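Local coordinates for transcriptional regulator, AsnC family (Agrobacterium tumefaciens str. C58, PDB 3I4P), which probably regulates transcription by binding specific DNA sequences, as a member of the Lrp/AsnC family, and binds calcium, at residues 115-118 with 119-123. Residues are numbered along the deposited sequence; the frame is centred on the assembly and turned at random.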
ATOM      1  N   ALA A 115      -4.577 -28.291  -0.584  1.00 24.33           N
ATOM      2  CA  ALA A 115      -5.428 -28.426   0.613  1.00 24.78           C
ATOM      3  C   ALA A 115      -5.907 -27.039   1.083  1.00 25.12           C
ATOM      4  O   ALA A 115      -7.006 -26.895   1.563  1.00 25.06           O
ATOM      5  CB  ALA A 115      -4.682 -29.144   1.766  1.00 24.51           C
ATOM      6  N   TYR A 116      -5.066 -26.021   0.943  1.00 26.01           N
ATOM      7  CA  TYR A 116      -5.458 -24.662   1.305  1.00 26.53           C
ATOM      8  C   TYR A 116      -6.492 -24.142   0.375  1.00 25.80           C
ATOM      9  O   TYR A 116      -7.474 -23.562   0.827  1.00 26.09           O
ATOM     10  CB  TYR A 116      -4.305 -23.641   1.332  1.00 26.81           C
ATOM     11  CG  TYR A 116      -4.839 -22.269   1.691  1.00 27.39           C
ATOM     12  CD1 TYR A 116      -5.269 -22.004   2.991  1.00 31.50           C
ATOM     13  CD2 TYR A 116      -4.960 -21.257   0.741  1.00 29.38           C
ATOM     14  CE1 TYR A 116      -5.790 -20.762   3.344  1.00 31.60           C
ATOM     15  CE2 TYR A 116      -5.473 -19.996   1.099  1.00 30.01           C
ATOM     16  CZ  TYR A 116      -5.883 -19.784   2.397  1.00 29.95           C
ATOM     17  OH  TYR A 116      -6.400 -18.607   2.792  1.00 33.95           O
ATOM     18  N   ASP A 117      -6.233 -24.278  -0.920  1.00 25.81           N
ATOM     19  CA  ASP A 117      -7.234 -23.927  -1.938  1.00 25.62           C
ATOM     20  C   ASP A 117      -8.621 -24.538  -1.629  1.00 25.33           C
ATOM     21  O   ASP A 117      -9.603 -23.818  -1.606  1.00 25.03           O
ATOM     22  CB  ASP A 117      -6.756 -24.303  -3.335  1.00 25.67           C
ATOM     23  CG  ASP A 117      -7.637 -23.710  -4.437  1.00 26.56           C
ATOM     24  OD1 ASP A 117      -8.129 -22.572  -4.302  1.00 28.72           O
ATOM     25  OD2 ASP A 117      -7.847 -24.387  -5.456  1.00 31.88           O
ATOM     26  N   ALA A 118      -8.690 -25.835  -1.333  1.00 26.12           N
ATOM     27  CA  ALA A 118      -9.991 -26.496  -1.037  1.00 27.06           C
ATOM     28  C   ALA A 118     -10.604 -26.038   0.302  1.00 27.58           C
ATOM     29  O   ALA A 118     -11.827 -26.067   0.473  1.00 28.26           O
ATOM     30  CB  ALA A 118      -9.857 -28.036  -1.084  1.00 26.36           C
ATOM     31  N   PHE A 119      -9.768 -25.633   1.253  1.00 27.92           N
ATOM     32  CA  PHE A 119     -10.272 -25.120   2.538  1.00 28.21           C
ATOM     33  C   PHE A 119     -10.958 -23.768   2.290  1.00 28.45           C
ATOM     34  O   PHE A 119     -12.095 -23.536   2.706  1.00 28.12           O
ATOM     35  CB  PHE A 119      -9.149 -24.956   3.590  1.00 28.23           C
ATOM     36  CG  PHE A 119      -9.465 -23.889   4.634  1.00 28.94           C
ATOM     37  CD1 PHE A 119     -10.337 -24.160   5.681  1.00 29.19           C
ATOM     38  CD2 PHE A 119      -8.949 -22.594   4.513  1.00 30.06           C
ATOM     39  CE1 PHE A 119     -10.689 -23.163   6.605  1.00 29.86           C
ATOM     40  CE2 PHE A 119      -9.282 -21.588   5.436  1.00 30.05           C
ATOM     41  CZ  PHE A 119     -10.145 -21.871   6.489  1.00 29.36           C
ATOM     42  N   TYR A 120     -10.209 -22.883   1.620  1.00 28.87           N
ATOM     43  CA  TYR A 120     -10.671 -21.587   1.167  1.00 28.45           C
ATOM     44  C   TYR A 120     -12.003 -21.653   0.421  1.00 28.25           C
ATOM     45  O   TYR A 120     -12.839 -20.813   0.666  1.00 28.28           O
ATOM     46  CB  TYR A 120      -9.620 -20.939   0.256  1.00 28.46           C
ATOM     47  CG  TYR A 120     -10.003 -19.560  -0.183  1.00 28.26           C
ATOM     48  CD1 TYR A 120      -9.657 -18.463   0.587  1.00 29.35           C
ATOM     49  CD2 TYR A 120     -10.723 -19.343  -1.376  1.00 31.52           C
ATOM     50  CE1 TYR A 120     -10.017 -17.178   0.214  1.00 31.13           C
ATOM     51  CE2 TYR A 120     -11.080 -18.044  -1.777  1.00 32.05           C
ATOM     52  CZ  TYR A 120     -10.730 -16.968  -0.952  1.00 32.33           C
ATOM     53  OH  TYR A 120     -11.046 -15.670  -1.270  1.00 34.31           O
ATOM     54  N   LYS A 121     -12.178 -22.615  -0.494  1.00 27.55           N
ATOM     55  CA  LYS A 121     -13.472 -22.771  -1.189  1.00 28.07           C
ATOM     56  C   LYS A 121     -14.601 -23.118  -0.232  1.00 26.55           C
ATOM     57  O   LYS A 121     -15.724 -22.656  -0.442  1.00 26.11           O
ATOM     58  CB  LYS A 121     -13.487 -23.856  -2.275  1.00 28.48           C
ATOM     59  CG  LYS A 121     -12.421 -23.819  -3.377  1.00 31.39           C
ATOM     60  CD  LYS A 121     -12.532 -22.639  -4.311  1.00 33.94           C
ATOM     61  CE  LYS A 121     -12.236 -23.074  -5.781  1.00 34.64           C
ATOM     62  NZ  LYS A 121     -11.346 -24.267  -5.887  1.00 33.31           N
ATOM     63  N   ARG A 122     -14.332 -23.962   0.765  1.00 25.18           N
ATOM     64  CA  ARG A 122     -15.364 -24.308   1.741  1.00 25.57           C
ATOM     65  C   ARG A 122     -15.708 -23.111   2.615  1.00 25.67           C
ATOM     66  O   ARG A 122     -16.875 -22.851   2.859  1.00 25.97           O
ATOM     67  CB  ARG A 122     -14.977 -25.508   2.616  1.00 25.88           C
ATOM     68  CG  ARG A 122     -14.901 -26.834   1.876  1.00 26.76           C
ATOM     69  CD  ARG A 122     -14.653 -28.055   2.792  1.00 29.72           C
ATOM     70  NE  ARG A 122     -13.575 -27.853   3.779  1.00 31.38           N
ATOM     71  CZ  ARG A 122     -12.285 -28.186   3.604  1.00 35.62           C
ATOM     72  NH1 ARG A 122     -11.838 -28.754   2.466  1.00 34.95           N
ATOM     73  NH2 ARG A 122     -11.413 -27.924   4.579  1.00 36.76           N
HETATM   74  N   MSE A 123     -14.700 -22.365   3.043  1.00 26.27           N
HETATM   75  CA  MSE A 123     -14.886 -21.165   3.878  1.00 27.15           C
HETATM   76  C   MSE A 123     -15.736 -20.127   3.174  1.00 27.38           C
HETATM   77  O   MSE A 123     -16.697 -19.594   3.751  1.00 26.60           O
HETATM   78  CB  MSE A 123     -13.541 -20.509   4.269  1.00 27.55           C
HETATM   79  CG  MSE A 123     -13.693 -19.365   5.320  1.00 29.89           C
HETATM   80 SE   MSE A 123     -12.053 -18.465   5.851  0.50 30.87          SE
HETATM   81  CE  MSE A 123     -11.702 -17.528   4.218  1.00 28.93           C
TER
HETATM   82  O   HOH W   1      -8.442 -29.012   2.565  1.00 24.75           O
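Tyr116 and Phe119 meet along one side of a helical turn. CE1 of Tyr116 lies 3.8 Å from CD2 of Phe119, near the plane of the Phe119 ring and at its edge. The rings meet obliquely, their planes 40° apart. Tyr116 has CG anti to its backbone nitrogen (chi1 179°), beside the carbonyl carbon, which brings its ring alongside Phe119 and its OH 3.9 Å from CD1 of Tyr120. That hydroxyl is hydrogen-bonded to Ser134.

On another side of the helix, Asp117 and Lys121 are one turn apart. The lysine chain bends at chi2, chi3 and chi4. This folds its amine back, and NZ forms a long salt bridge of 3.5 Å to OD2 of Asp117. The other carboxylate oxygen, OD1, pairs with Arg97 of a neighbouring subunit. Asp117 therefore probably offsets the like charges of Lys121 and that arginine.

Arg122 also turns back along the helix, with a bend at chi3. Its guanidinium lays one face over the carbonyl oxygen of Ala118, with NH1 3.3 Å from O but poorly angled for a bond. A water at the edge of the guanidinium donates to O of Ala115 and accepts a weak hydrogen bond from NH1 of Arg122. NH2 forms a salt bridge with Glu91. Backbone hydrogen bonds run from each N of 119-122 to the O four residues earlier, for example Tyr120 N to Tyr116 O at 2.9 Å.

Residues 115-123 all lie on helix 113-126, the second helix of the ferredoxin-like (beta-alpha-beta-beta-alpha-beta) fold of the Lrp/AsnC ligand-binding domain. Its inner side packs on the four-stranded antiparallel sheet: Tyr116 reaches Val65 and Val67 on strand 63-70, while Phe119 and Met123 touch Val108 and Leu106 on strand 104-110. Tyr120 approaches Val132, a calcium-site residue on strand 131-143.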